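Local coordinates for protein putative 2,5-diketo-D-gluconic acid reductase B (Sinorhizobium meliloti, PDB 3UP8) that probably reduces small carbonyl compounds such as methylglyoxal to hydroxyacetone with NADPH, as a TIM-barrel member of the aldo/keto reductase family, at residues W97-Y101 against L127-S132; H154-F160 against P175-V181; Y206-N211 against R285-P289; N100-D104 against V134-R139. One frame throughout, in Å; residues are numbered along the deposited sequence.

Interaction 1 of 4, residues W97-Y101 against L127-S132; sequences WVDNY and LHWPGS. With ACT (acetate ion), chain C.
At the predicted substrate site on the barrel mouth, Trp-97 turns the edge of its six-membered ring toward the face of His-128. The centroids lie 5.7 Å apart and the planes meet at 81°, an offset edge-to-face pair. The CB of Trp-97 points away from the other loop, but CG is anti to the backbone N (chi1 -177°) and the indole swings back. Its CZ3 also touches Trp-129 CD1 at 3.9 Å. His-128 NE2 donates to acetate OXT at 2.7 Å, at the ring edge. This acetate, probably from the crystallisation liquor, also bonds Tyr-70, the predicted proton donor. In the TIM barrel the two segments are the loops that follow strands 91-96 and 122-127. Tyr-101 ties them together: its OH donates to Trp-129 O at 2.6 Å, in the carbonyl plane and on a lone pair. Val-98 CA covers one face of that ring, while Val-98 CG1 rests on Trp-129 CB at 3.8 Å. One water bridges Val-98 O and Ser-132 OG; that OG also bonds Val-134 N.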
loop_
_atom_site.group_PDB
_atom_site.type_symbol
_atom_site.label_atom_id
_atom_site.label_comp_id
_atom_site.label_asym_id
_atom_site.label_seq_id
_atom_site.Cartn_x
_atom_site.Cartn_y
_atom_site.Cartn_z
ATOM N N TRP A 97 -0.632 -7.781 -12.700
ATOM C CA TRP A 97 0.427 -7.244 -13.540
ATOM C C TRP A 97 -0.142 -6.905 -14.912
ATOM O O TRP A 97 -1.062 -7.570 -15.406
ATOM C CB TRP A 97 1.576 -8.252 -13.688
ATOM C CG TRP A 97 2.743 -7.711 -14.501
ATOM C CD1 TRP A 97 3.285 -8.264 -15.628
ATOM C CD2 TRP A 97 3.474 -6.507 -14.250
ATOM N NE1 TRP A 97 4.318 -7.482 -16.087
ATOM C CE2 TRP A 97 4.452 -6.394 -15.263
ATOM C CE3 TRP A 97 3.401 -5.510 -13.261
ATOM C CZ2 TRP A 97 5.353 -5.326 -15.319
ATOM C CZ3 TRP A 97 4.305 -4.442 -13.313
ATOM C CH2 TRP A 97 5.265 -4.363 -14.337
ATOM N N VAL A 98 0.405 -5.857 -15.517
ATOM C CA VAL A 98 -0.137 -5.313 -16.763
ATOM C C VAL A 98 -0.163 -6.338 -17.916
ATOM O O VAL A 98 -0.974 -6.207 -18.812
ATOM C CB VAL A 98 0.610 -4.026 -17.207
ATOM C CG1 VAL A 98 0.556 -2.938 -16.103
ATOM C CG2 VAL A 98 2.060 -4.315 -17.593
ATOM N N ASP A 99 0.714 -7.349 -17.896
ATOM C CA ASP A 99 0.713 -8.373 -18.965
ATOM C C ASP A 99 -0.549 -9.231 -18.896
ATOM O O ASP A 99 -0.889 -9.950 -19.838
ATOM C CB ASP A 99 1.945 -9.289 -18.856
ATOM C CG ASP A 99 3.252 -8.583 -19.230
ATOM O OD1 ASP A 99 3.226 -7.477 -19.820
ATOM O OD2 ASP A 99 4.317 -9.160 -18.932
ATOM N N ASN A 100 -1.231 -9.171 -17.761
ATOM C CA ASN A 100 -2.409 -9.982 -17.531
ATOM C C ASN A 100 -3.722 -9.207 -17.648
ATOM O O ASN A 100 -4.757 -9.661 -17.158
ATOM C CB ASN A 100 -2.315 -10.652 -16.156
ATOM C CG ASN A 100 -1.111 -11.573 -16.031
ATOM O OD1 ASN A 100 -0.689 -12.205 -17.001
ATOM N ND2 ASN A 100 -0.555 -11.656 -14.828
ATOM N N TYR A 101 -3.690 -8.051 -18.295
ATOM C CA TYR A 101 -4.863 -7.173 -18.328
ATOM C C TYR A 101 -6.035 -7.586 -19.222
ATOM O O TYR A 101 -7.169 -7.277 -18.903
ATOM C CB TYR A 101 -4.439 -5.742 -18.646
ATOM C CG TYR A 101 -3.960 -4.966 -17.434
ATOM C CD1 TYR A 101 -3.489 -3.669 -17.582
ATOM C CD2 TYR A 101 -3.979 -5.520 -16.145
ATOM C CE1 TYR A 101 -3.065 -2.916 -16.494
ATOM C CE2 TYR A 101 -3.543 -4.769 -15.032
ATOM C CZ TYR A 101 -3.084 -3.469 -15.228
ATOM O OH TYR A 101 -2.658 -2.681 -14.181
ATOM N N LEU A 127 -5.216 -3.039 -9.740
ATOM C CA LEU A 127 -4.544 -2.872 -11.009
ATOM C C LEU A 127 -3.229 -2.183 -10.673
ATOM O O LEU A 127 -3.215 -1.088 -10.080
ATOM C CB LEU A 127 -5.394 -2.010 -11.969
ATOM C CG LEU A 127 -6.837 -2.488 -12.182
ATOM C CD1 LEU A 127 -7.671 -1.468 -12.974
ATOM C CD2 LEU A 127 -6.879 -3.881 -12.863
ATOM N N HIS A 128 -2.128 -2.821 -11.063
ATOM C CA HIS A 128 -0.799 -2.386 -10.616
ATOM C C HIS A 128 -0.357 -1.047 -11.213
ATOM O O HIS A 128 0.201 -0.207 -10.511
ATOM C CB HIS A 128 0.242 -3.488 -10.897
ATOM C CG HIS A 128 1.427 -3.449 -9.985
ATOM N ND1 HIS A 128 2.167 -4.572 -9.682
ATOM C CD2 HIS A 128 1.996 -2.427 -9.297
ATOM C CE1 HIS A 128 3.145 -4.244 -8.857
ATOM N NE2 HIS A 128 3.061 -2.951 -8.602
ATOM N N TRP A 129 -0.630 -0.850 -12.503
ATOM C CA TRP A 129 -0.258 0.360 -13.217
ATOM C C TRP A 129 -1.371 0.710 -14.196
ATOM O O TRP A 129 -2.036 -0.193 -14.696
ATOM C CB TRP A 129 1.063 0.169 -13.976
ATOM C CG TRP A 129 2.252 0.136 -13.062
ATOM C CD1 TRP A 129 2.801 -0.961 -12.483
ATOM C CD2 TRP A 129 3.007 1.260 -12.598
ATOM N NE1 TRP A 129 3.862 -0.597 -11.686
ATOM C CE2 TRP A 129 3.999 0.765 -11.735
ATOM C CE3 TRP A 129 2.937 2.642 -12.832
ATOM C CZ2 TRP A 129 4.923 1.597 -11.102
ATOM C CZ3 TRP A 129 3.863 3.472 -12.200
ATOM C CH2 TRP A 129 4.829 2.942 -11.335
ATOM N N PRO A 130 -1.568 2.014 -14.484
ATOM C CA PRO A 130 -2.613 2.458 -15.434
ATOM C C PRO A 130 -2.272 2.276 -16.916
ATOM O O PRO A 130 -3.185 2.076 -17.731
ATOM C CB PRO A 130 -2.758 3.949 -15.124
ATOM C CG PRO A 130 -1.398 4.347 -14.650
ATOM C CD PRO A 130 -0.910 3.162 -13.830
ATOM N N GLY A 131 -0.981 2.345 -17.251
ATOM C CA GLY A 131 -0.509 2.244 -18.641
ATOM C C GLY A 131 -0.674 0.876 -19.267
ATOM O O GLY A 131 -0.081 -0.108 -18.818
ATOM N N SER A 132 -1.502 0.826 -20.310
ATOM C CA SER A 132 -1.883 -0.417 -20.976
ATOM C C SER A 132 -2.674 -0.081 -22.242
ATOM O O SER A 132 -3.394 0.927 -22.279
ATOM C CB SER A 132 -2.775 -1.254 -20.052
ATOM O OG SER A 132 -3.221 -2.443 -20.698
HETATM C C ACT C . 5.481 -1.207 -6.643
HETATM O O ACT C . 5.004 -1.467 -5.516
HETATM O OXT ACT C . 5.414 -2.123 -7.471
HETATM C CH3 ACT C . 6.095 0.111 -6.997
HETATM O O HOH W 1 -1.344 -4.256 -20.799
#

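Interaction 2 of 4, residues H154-F160 against P175-V181; sequences HIGISNF and PIATNQV
Asn-179 and Ile-157 pair side by side on adjacent parallel strands. The Asn-179 side chain begins with CB, which packs on Ile-157 CG1 at 3.8 Å. With chi1 at -175°, the amide runs on toward the end of the other strand. CG still lies beside Ile-157 CG1. At the tip, OD1 accepts a weak bond from Phe-160 N at 3.4 Å. ND2 donates to Phe-160 O at 2.9 Å, near the amide plane. Both ends of the amide thus meet the backbone of Phe-160, two residues past the strand, the OD1 bond being the weaker. The backbone bonds before this are straight: Ala-177 N to Ile-155 O is 2.8 Å, and Ile-157 N to Thr-178 O is 3.0 Å. Gln-180 O takes two donors from opposite faces of its plane, Ser-158 OG at 2.7 Å and Asn-159 N at 2.8 Å. The Phe-160 ring folds back with one face over Ile-157 CB. The strands belong to a beta-alpha-beta unit of the barrel. Helix 162-171 covers Ile-157 and Asn-179 through Met-165, while strands 122-127 and 202-206 flank the pair.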
loop_
_atom_site.group_PDB
_atom_site.type_symbol
_atom_site.label_atom_id
_atom_site.label_comp_id
_atom_site.label_asym_id
_atom_site.label_seq_id
_atom_site.Cartn_x
_atom_site.Cartn_y
_atom_site.Cartn_z
ATOM N N HIS A 154 -12.387 -6.723 -1.935
ATOM C CA HIS A 154 -12.381 -5.310 -2.288
ATOM C C HIS A 154 -11.464 -5.108 -3.479
ATOM O O HIS A 154 -10.535 -5.889 -3.696
ATOM C CB HIS A 154 -11.890 -4.500 -1.094
ATOM C CG HIS A 154 -12.658 -4.777 0.149
ATOM N ND1 HIS A 154 -13.909 -4.251 0.381
ATOM C CD2 HIS A 154 -12.360 -5.539 1.227
ATOM C CE1 HIS A 154 -14.353 -4.688 1.544
ATOM N NE2 HIS A 154 -13.434 -5.473 2.075
ATOM N N ILE A 155 -11.753 -4.089 -4.281
ATOM C CA ILE A 155 -10.954 -3.819 -5.475
ATOM C C ILE A 155 -10.332 -2.411 -5.407
ATOM O O ILE A 155 -10.875 -1.516 -4.762
ATOM C CB ILE A 155 -11.780 -4.002 -6.780
ATOM C CG1 ILE A 155 -13.049 -3.117 -6.789
ATOM C CG2 ILE A 155 -12.149 -5.478 -6.987
ATOM C CD1 ILE A 155 -13.670 -2.984 -8.188
ATOM N N GLY A 156 -9.200 -2.226 -6.073
ATOM C CA GLY A 156 -8.572 -0.920 -6.130
ATOM C C GLY A 156 -7.610 -0.726 -7.272
ATOM O O GLY A 156 -7.536 -1.553 -8.206
ATOM N N ILE A 157 -6.865 0.378 -7.187
ATOM C CA ILE A 157 -5.954 0.799 -8.242
ATOM C C ILE A 157 -4.597 1.187 -7.689
ATOM O O ILE A 157 -4.427 1.341 -6.484
ATOM C CB ILE A 157 -6.560 1.967 -9.062
ATOM C CG1 ILE A 157 -6.892 3.146 -8.121
ATOM C CG2 ILE A 157 -7.790 1.454 -9.842
ATOM C CD1 ILE A 157 -7.640 4.307 -8.757
ATOM N N SER A 158 -3.618 1.341 -8.571
ATOM C CA SER A 158 -2.281 1.689 -8.135
ATOM C C SER A 158 -1.629 2.529 -9.204
ATOM O O SER A 158 -1.677 2.182 -10.393
ATOM C CB SER A 158 -1.461 0.423 -7.808
ATOM O OG SER A 158 -0.209 0.734 -7.189
ATOM N N ASN A 159 -1.034 3.643 -8.770
ATOM C CA ASN A 159 -0.293 4.564 -9.620
ATOM C C ASN A 159 -1.172 5.280 -10.635
ATOM O O ASN A 159 -0.695 5.678 -11.705
ATOM C CB ASN A 159 0.861 3.840 -10.317
ATOM C CG ASN A 159 1.776 3.141 -9.334
ATOM O OD1 ASN A 159 2.435 3.794 -8.528
ATOM N ND2 ASN A 159 1.804 1.809 -9.376
ATOM N N PHE A 160 -2.449 5.433 -10.299
ATOM C CA PHE A 160 -3.376 6.153 -11.158
ATOM C C PHE A 160 -3.287 7.647 -10.826
ATOM O O PHE A 160 -3.175 8.027 -9.650
ATOM C CB PHE A 160 -4.809 5.673 -10.907
ATOM C CG PHE A 160 -5.170 4.386 -11.611
ATOM C CD1 PHE A 160 -6.440 4.223 -12.175
ATOM C CD2 PHE A 160 -4.261 3.336 -11.705
ATOM C CE1 PHE A 160 -6.789 3.027 -12.822
ATOM C CE2 PHE A 160 -4.597 2.146 -12.360
ATOM C CZ PHE A 160 -5.858 1.985 -12.916
ATOM N N PRO A 175 -17.314 -0.089 -5.306
ATOM C CA PRO A 175 -16.458 1.026 -4.946
ATOM C C PRO A 175 -14.986 0.684 -5.142
ATOM O O PRO A 175 -14.591 -0.503 -5.082
ATOM C CB PRO A 175 -16.752 1.265 -3.457
ATOM C CG PRO A 175 -18.001 0.512 -3.155
ATOM C CD PRO A 175 -18.069 -0.611 -4.155
ATOM N N ILE A 176 -14.198 1.715 -5.415
ATOM C CA ILE A 176 -12.750 1.580 -5.527
ATOM C C ILE A 176 -12.210 1.920 -4.144
ATOM O O ILE A 176 -12.422 3.018 -3.652
ATOM C CB ILE A 176 -12.169 2.554 -6.557
ATOM C CG1 ILE A 176 -12.735 2.272 -7.958
ATOM C CG2 ILE A 176 -10.625 2.529 -6.531
ATOM C CD1 ILE A 176 -12.292 0.937 -8.569
ATOM N N ALA A 177 -11.536 0.958 -3.515
ATOM C CA ALA A 177 -11.135 1.095 -2.125
ATOM C C ALA A 177 -9.977 2.070 -1.896
ATOM O O ALA A 177 -9.994 2.849 -0.934
ATOM C CB ALA A 177 -10.778 -0.302 -1.553
ATOM N N THR A 178 -8.957 2.007 -2.757
ATOM C CA THR A 178 -7.700 2.703 -2.526
ATOM C C THR A 178 -6.981 2.928 -3.844
ATOM O O THR A 178 -7.231 2.232 -4.833
ATOM C CB THR A 178 -6.761 1.904 -1.529
ATOM O OG1 THR A 178 -5.760 2.774 -0.977
ATOM C CG2 THR A 178 -6.056 0.734 -2.227
ATOM N N ASN A 179 -6.106 3.927 -3.848
ATOM C CA ASN A 179 -5.092 4.096 -4.886
ATOM C C ASN A 179 -3.719 4.008 -4.204
ATOM O O ASN A 179 -3.367 4.844 -3.356
ATOM C CB ASN A 179 -5.270 5.439 -5.621
ATOM C CG ASN A 179 -4.308 5.602 -6.803
ATOM O OD1 ASN A 179 -3.741 4.630 -7.308
ATOM N ND2 ASN A 179 -4.115 6.839 -7.234
ATOM N N GLN A 180 -2.969 2.974 -4.558
ATOM C CA GLN A 180 -1.663 2.764 -3.997
ATOM C C GLN A 180 -0.642 3.485 -4.861
ATOM O O GLN A 180 -0.507 3.211 -6.059
ATOM C CB GLN A 180 -1.327 1.269 -3.872
ATOM C CG GLN A 180 0.063 1.049 -3.277
ATOM C CD GLN A 180 0.384 -0.402 -2.961
ATOM O OE1 GLN A 180 -0.452 -1.149 -2.427
ATOM N NE2 GLN A 180 1.620 -0.802 -3.256
ATOM N N VAL A 181 0.048 4.434 -4.237
ATOM C CA VAL A 181 0.992 5.310 -4.921
ATOM C C VAL A 181 2.243 5.540 -4.069
ATOM O O VAL A 181 2.225 5.345 -2.851
ATOM C CB VAL A 181 0.371 6.693 -5.224
ATOM C CG1 VAL A 181 -0.828 6.565 -6.192
ATOM C CG2 VAL A 181 -0.034 7.425 -3.932
HETATM O O HOH W 2 -13.982 -2.459 -3.393
#

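Interaction 3 of 4, residues Y206-N211 against R285-P289; sequences YYAMAN and RIVNP
Ala-210 N bonds Tyr-207 O at 2.9 Å and closes a type I beta turn, whose two ends both touch Ile-286. No hydrogen bond links the segments; the contact is apolar. Ile-286 CD1 sits over one face of the Tyr-207 ring, 4.2 Å from its centroid and 15° off the normal, a CH-pi contact. The same methyl reaches Ala-210 C at 3.6 Å and Asn-211 CB at 3.9 Å. Val-287 comes to the ring from another side: CG2 meets the edge at CE1, 3.5 Å away. That methyl also lies at the edge of the Tyr-206 ring, 3.9 Å from CE1. Val-287 CG1 lies 4.0 Å from Tyr-206 OH. Glu-182 accepts from the backbone N of both Ile-286 and Val-287, and Asn-159 holds Tyr-206 OH. The C-terminal loop lies against the end of strand 202-206 at the barrel mouth. In many aldo/keto reductases an aromatic residue here, often a tyrosine, stacks on the nicotinamide; Tyr-206 probably does the same.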
loop_
_atom_site.group_PDB
_atom_site.type_symbol
_atom_site.label_atom_id
_atom_site.label_comp_id
_atom_site.label_asym_id
_atom_site.label_seq_id
_atom_site.Cartn_x
_atom_site.Cartn_y
_atom_site.Cartn_z
ATOM N N TYR A 206 3.597 3.688 -0.742
ATOM C CA TYR A 206 4.840 2.917 -0.787
ATOM C C TYR A 206 6.050 3.857 -0.899
ATOM O O TYR A 206 5.901 5.038 -1.255
ATOM C CB TYR A 206 4.850 1.820 -1.875
ATOM C CG TYR A 206 4.822 2.289 -3.327
ATOM C CD1 TYR A 206 5.986 2.712 -3.967
ATOM C CD2 TYR A 206 3.636 2.265 -4.064
ATOM C CE1 TYR A 206 5.970 3.126 -5.303
ATOM C CE2 TYR A 206 3.609 2.676 -5.405
ATOM C CZ TYR A 206 4.785 3.100 -6.012
ATOM O OH TYR A 206 4.791 3.502 -7.328
ATOM N N TYR A 207 7.228 3.318 -0.579
ATOM C CA TYR A 207 8.513 4.053 -0.583
ATOM C C TYR A 207 8.560 5.182 0.451
ATOM O O TYR A 207 9.132 6.243 0.197
ATOM C CB TYR A 207 8.863 4.611 -1.977
ATOM C CG TYR A 207 9.971 3.857 -2.680
ATOM C CD1 TYR A 207 9.828 3.459 -4.006
ATOM C CD2 TYR A 207 11.172 3.554 -2.024
ATOM C CE1 TYR A 207 10.844 2.767 -4.662
ATOM C CE2 TYR A 207 12.195 2.859 -2.669
ATOM C CZ TYR A 207 12.014 2.466 -3.997
ATOM O OH TYR A 207 12.990 1.763 -4.656
ATOM N N ALA A 208 7.950 4.945 1.605
ATOM C CA ALA A 208 7.976 5.899 2.726
ATOM C C ALA A 208 9.389 6.433 3.039
ATOM O O ALA A 208 9.542 7.598 3.391
ATOM C CB ALA A 208 7.371 5.266 3.963
HETATM N N MSE A 209 10.400 5.576 2.907
HETATM C CA MSE A 209 11.797 5.927 3.241
HETATM C C MSE A 209 12.520 6.705 2.129
HETATM O O MSE A 209 13.677 7.113 2.300
HETATM C CB MSE A 209 12.609 4.662 3.566
HETATM C CG MSE A 209 12.119 3.841 4.739
HETATM SE SE MSE A 209 12.084 4.887 6.378
HETATM C CE MSE A 209 10.218 5.345 6.473
ATOM N N ALA A 210 11.841 6.880 0.991
ATOM C CA ALA A 210 12.397 7.546 -0.193
ATOM C C ALA A 210 13.784 7.019 -0.613
ATOM O O ALA A 210 14.707 7.797 -0.895
ATOM C CB ALA A 210 12.396 9.055 -0.026
ATOM N N ASN A 211 13.907 5.692 -0.639
ATOM C CA ASN A 211 15.100 5.011 -1.132
ATOM C C ASN A 211 16.356 5.379 -0.324
ATOM O O ASN A 211 17.466 5.380 -0.861
ATOM C CB ASN A 211 15.290 5.323 -2.630
ATOM C CG ASN A 211 16.008 4.227 -3.385
ATOM O OD1 ASN A 211 16.139 3.099 -2.915
ATOM N ND2 ASN A 211 16.472 4.560 -4.586
ATOM N N ARG A 285 9.915 12.165 -7.127
ATOM C CA ARG A 285 9.400 10.850 -7.541
ATOM C C ARG A 285 10.525 9.904 -7.918
ATOM O O ARG A 285 11.432 10.268 -8.686
ATOM C CB ARG A 285 8.436 10.984 -8.716
ATOM C CG ARG A 285 7.745 9.670 -9.069
ATOM C CD ARG A 285 6.844 9.846 -10.268
ATOM N NE ARG A 285 5.829 10.876 -10.062
ATOM C CZ ARG A 285 4.710 10.708 -9.357
ATOM N NH1 ARG A 285 4.446 9.533 -8.777
ATOM N NH2 ARG A 285 3.847 11.720 -9.235
ATOM N N ILE A 286 10.452 8.690 -7.375
ATOM C CA ILE A 286 11.455 7.649 -7.585
ATOM C C ILE A 286 11.035 6.666 -8.681
ATOM O O ILE A 286 11.843 6.306 -9.533
ATOM C CB ILE A 286 11.714 6.865 -6.271
ATOM C CG1 ILE A 286 12.222 7.807 -5.173
ATOM C CG2 ILE A 286 12.703 5.684 -6.493
ATOM C CD1 ILE A 286 12.122 7.207 -3.770
ATOM N N VAL A 287 9.769 6.240 -8.659
ATOM C CA VAL A 287 9.289 5.184 -9.564
ATOM C C VAL A 287 8.503 5.787 -10.734
ATOM O O VAL A 287 7.445 6.373 -10.539
ATOM C CB VAL A 287 8.412 4.142 -8.790
ATOM C CG1 VAL A 287 8.000 2.983 -9.697
ATOM C CG2 VAL A 287 9.166 3.603 -7.566
ATOM N N ASN A 288 9.020 5.636 -11.955
ATOM C CA ASN A 288 8.420 6.271 -13.131
ATOM C C ASN A 288 8.665 5.444 -14.415
ATOM O O ASN A 288 9.336 5.917 -15.342
ATOM C CB ASN A 288 9.015 7.680 -13.283
ATOM C CG ASN A 288 8.092 8.648 -14.012
ATOM O OD1 ASN A 288 7.069 8.268 -14.587
ATOM N ND2 ASN A 288 8.459 9.923 -13.984
ATOM N N PRO A 289 8.160 4.193 -14.465
ATOM C CA PRO A 289 8.461 3.375 -15.652
ATOM C C PRO A 289 7.695 3.819 -16.898
ATOM O O PRO A 289 6.472 3.992 -16.871
ATOM C CB PRO A 289 8.091 1.950 -15.223
ATOM C CG PRO A 289 7.118 2.129 -14.116
ATOM C CD PRO A 289 7.436 3.436 -13.431
#

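Interaction 4 of 4, residues N100-D104 against V134-R139; sequences NYRHD and VPMAER
Arg-139 lays its CD over one face of the Tyr-101 ring, 3.7 Å from the centroid and 28° off the normal, a CH-pi contact. The contact joins the starts of two neighbouring outer helices of the TIM barrel, 103-117 and 136-148. Val-134 CG2 fits between Tyr-101 CB at 3.7 Å and Arg-102 CG at 3.6 Å. Glu-138 OE2 accepts from His-103 N at 2.9 Å, on its anti lone pair. The carboxylate takes up the N-H of the first helical residue, just after the N-cap Arg-102, where the helix end would probably favour its charge. A chi1 of -175° and an extended chain carry it there. A water also donates to OE2. In the next shell, Arg-139 is held through its guanidinium: NE and NH2 give weak bonds to Val-134 O, and NH1 bonds Pro-130 O of the preceding loop. Met-136, present as selenomethionine, places SE over one guanidinium face at 3.9 Å. His-103 is bonded at both ring nitrogens, and two carboxylates there would probably favour a charged imidazole. NE2 is hydrogen-bonded to Glu-145 OE1, and ND1 donates to Asp-104 OD1 at 2.7 Å, close to the ring plane.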
loop_
_atom_site.group_PDB
_atom_site.type_symbol
_atom_site.label_atom_id
_atom_site.label_comp_id
_atom_site.label_asym_id
_atom_site.label_seq_id
_atom_site.Cartn_x
_atom_site.Cartn_y
_atom_site.Cartn_z
ATOM N N ASN A 100 -1.231 -9.171 -17.761
ATOM C CA ASN A 100 -2.409 -9.982 -17.531
ATOM C C ASN A 100 -3.722 -9.207 -17.648
ATOM O O ASN A 100 -4.757 -9.661 -17.158
ATOM C CB ASN A 100 -2.315 -10.652 -16.156
ATOM C CG ASN A 100 -1.111 -11.573 -16.031
ATOM O OD1 ASN A 100 -0.689 -12.205 -17.001
ATOM N ND2 ASN A 100 -0.555 -11.656 -14.828
ATOM N N TYR A 101 -3.690 -8.051 -18.295
ATOM C CA TYR A 101 -4.863 -7.173 -18.328
ATOM C C TYR A 101 -6.035 -7.586 -19.222
ATOM O O TYR A 101 -7.169 -7.277 -18.903
ATOM C CB TYR A 101 -4.439 -5.742 -18.646
ATOM C CG TYR A 101 -3.960 -4.966 -17.434
ATOM C CD1 TYR A 101 -3.489 -3.669 -17.582
ATOM C CD2 TYR A 101 -3.979 -5.520 -16.145
ATOM C CE1 TYR A 101 -3.065 -2.916 -16.494
ATOM C CE2 TYR A 101 -3.543 -4.769 -15.032
ATOM C CZ TYR A 101 -3.084 -3.469 -15.228
ATOM O OH TYR A 101 -2.658 -2.681 -14.181
ATOM N N ARG A 102 -5.779 -8.278 -20.329
ATOM C CA ARG A 102 -6.894 -8.752 -21.156
ATOM C C ARG A 102 -7.762 -9.721 -20.351
ATOM O O ARG A 102 -7.245 -10.503 -19.546
ATOM C CB ARG A 102 -6.384 -9.405 -22.441
ATOM C CG ARG A 102 -5.601 -8.437 -23.329
ATOM C CD ARG A 102 -5.397 -8.971 -24.742
ATOM N NE ARG A 102 -6.585 -9.671 -25.241
ATOM C CZ ARG A 102 -6.663 -10.284 -26.421
ATOM N NH1 ARG A 102 -5.626 -10.283 -27.254
ATOM N NH2 ARG A 102 -7.782 -10.906 -26.770
ATOM N N HIS A 103 -9.073 -9.661 -20.561
ATOM C CA HIS A 103 -10.034 -10.404 -19.723
ATOM C C HIS A 103 -9.614 -11.835 -19.346
ATOM O O HIS A 103 -9.536 -12.166 -18.159
ATOM C CB HIS A 103 -11.436 -10.454 -20.355
ATOM C CG HIS A 103 -12.395 -11.295 -19.576
ATOM N ND1 HIS A 103 -12.652 -12.611 -19.886
ATOM C CD2 HIS A 103 -13.088 -11.033 -18.442
ATOM C CE1 HIS A 103 -13.511 -13.109 -19.013
ATOM N NE2 HIS A 103 -13.794 -12.171 -18.125
ATOM N N ASP A 104 -9.372 -12.679 -20.346
ATOM C CA ASP A 104 -9.094 -14.097 -20.069
ATOM C C ASP A 104 -7.790 -14.306 -19.277
ATOM O O ASP A 104 -7.762 -15.127 -18.369
ATOM C CB ASP A 104 -9.098 -14.937 -21.349
ATOM C CG ASP A 104 -10.514 -15.113 -21.954
ATOM O OD1 ASP A 104 -11.509 -14.526 -21.462
ATOM O OD2 ASP A 104 -10.624 -15.856 -22.945
ATOM N N VAL A 134 -4.978 -2.182 -23.081
ATOM C CA VAL A 134 -6.293 -2.744 -22.744
ATOM C C VAL A 134 -7.209 -1.635 -22.200
ATOM O O VAL A 134 -6.807 -0.889 -21.302
ATOM C CB VAL A 134 -6.187 -3.897 -21.703
ATOM C CG1 VAL A 134 -7.577 -4.466 -21.378
ATOM C CG2 VAL A 134 -5.238 -4.986 -22.207
ATOM N N PRO A 135 -8.430 -1.506 -22.762
ATOM C CA PRO A 135 -9.352 -0.454 -22.317
ATOM C C PRO A 135 -9.590 -0.518 -20.815
ATOM O O PRO A 135 -9.716 -1.618 -20.241
ATOM C CB PRO A 135 -10.646 -0.775 -23.089
ATOM C CG PRO A 135 -10.166 -1.401 -24.344
ATOM C CD PRO A 135 -8.968 -2.246 -23.922
HETATM N N MSE A 136 -9.609 0.641 -20.178
HETATM C CA MSE A 136 -9.878 0.722 -18.746
HETATM C C MSE A 136 -11.141 -0.049 -18.338
HETATM O O MSE A 136 -11.135 -0.770 -17.333
HETATM C CB MSE A 136 -9.943 2.196 -18.301
HETATM C CG MSE A 136 -10.065 2.416 -16.804
HETATM SE SE MSE A 136 -8.514 1.673 -15.855
HETATM C CE MSE A 136 -7.179 3.005 -16.396
ATOM N N ALA A 137 -12.227 0.083 -19.100
ATOM C CA ALA A 137 -13.464 -0.608 -18.706
ATOM C C ALA A 137 -13.345 -2.140 -18.749
ATOM O O ALA A 137 -14.051 -2.821 -18.029
ATOM C CB ALA A 137 -14.661 -0.150 -19.533
ATOM N N GLU A 138 -12.473 -2.667 -19.604
ATOM C CA GLU A 138 -12.222 -4.110 -19.634
ATOM C C GLU A 138 -11.503 -4.559 -18.345
ATOM O O GLU A 138 -11.838 -5.587 -17.780
ATOM C CB GLU A 138 -11.401 -4.515 -20.863
ATOM C CG GLU A 138 -11.207 -6.030 -20.999
ATOM C CD GLU A 138 -10.482 -6.447 -22.286
ATOM O OE1 GLU A 138 -10.515 -5.687 -23.283
ATOM O OE2 GLU A 138 -9.859 -7.539 -22.295
ATOM N N ARG A 139 -10.529 -3.779 -17.885
ATOM C CA ARG A 139 -9.792 -4.116 -16.650
ATOM C C ARG A 139 -10.701 -3.965 -15.447
ATOM O O ARG A 139 -10.719 -4.809 -14.565
ATOM C CB ARG A 139 -8.569 -3.221 -16.483
ATOM C CG ARG A 139 -7.583 -3.346 -17.618
ATOM C CD ARG A 139 -6.490 -2.302 -17.472
ATOM N NE ARG A 139 -6.669 -1.185 -18.386
ATOM C CZ ARG A 139 -5.991 -0.045 -18.318
ATOM N NH1 ARG A 139 -5.096 0.155 -17.356
ATOM N NH2 ARG A 139 -6.230 0.908 -19.207
HETATM O O HOH W 3 -9.875 -9.550 -24.166
#

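In the fold
From the N terminus, interaction 1 opens at 97-101 and closes a loop at 127-132 that contains helix 103-117 and strand 122-127. Interaction 4 starts from the same stretch, sharing Asn-100 and Tyr-101, and closes later at 134-139, so the two loops overlap and cross. Together they tie the loops after two barrel strands to the helices that follow. Interaction 2 then closes the short unit 154-181 and joins adjacent barrel strands. It touches interaction 1 where Asn-159 bonds His-128 O. Interaction 3 closes the longest loop, from 206-211 to 285-289, and brings the C-terminal region to the barrel mouth. There Trp-129 of interaction 1 packs on Val-287 and Pro-289. Interactions 3 and 4 do not touch.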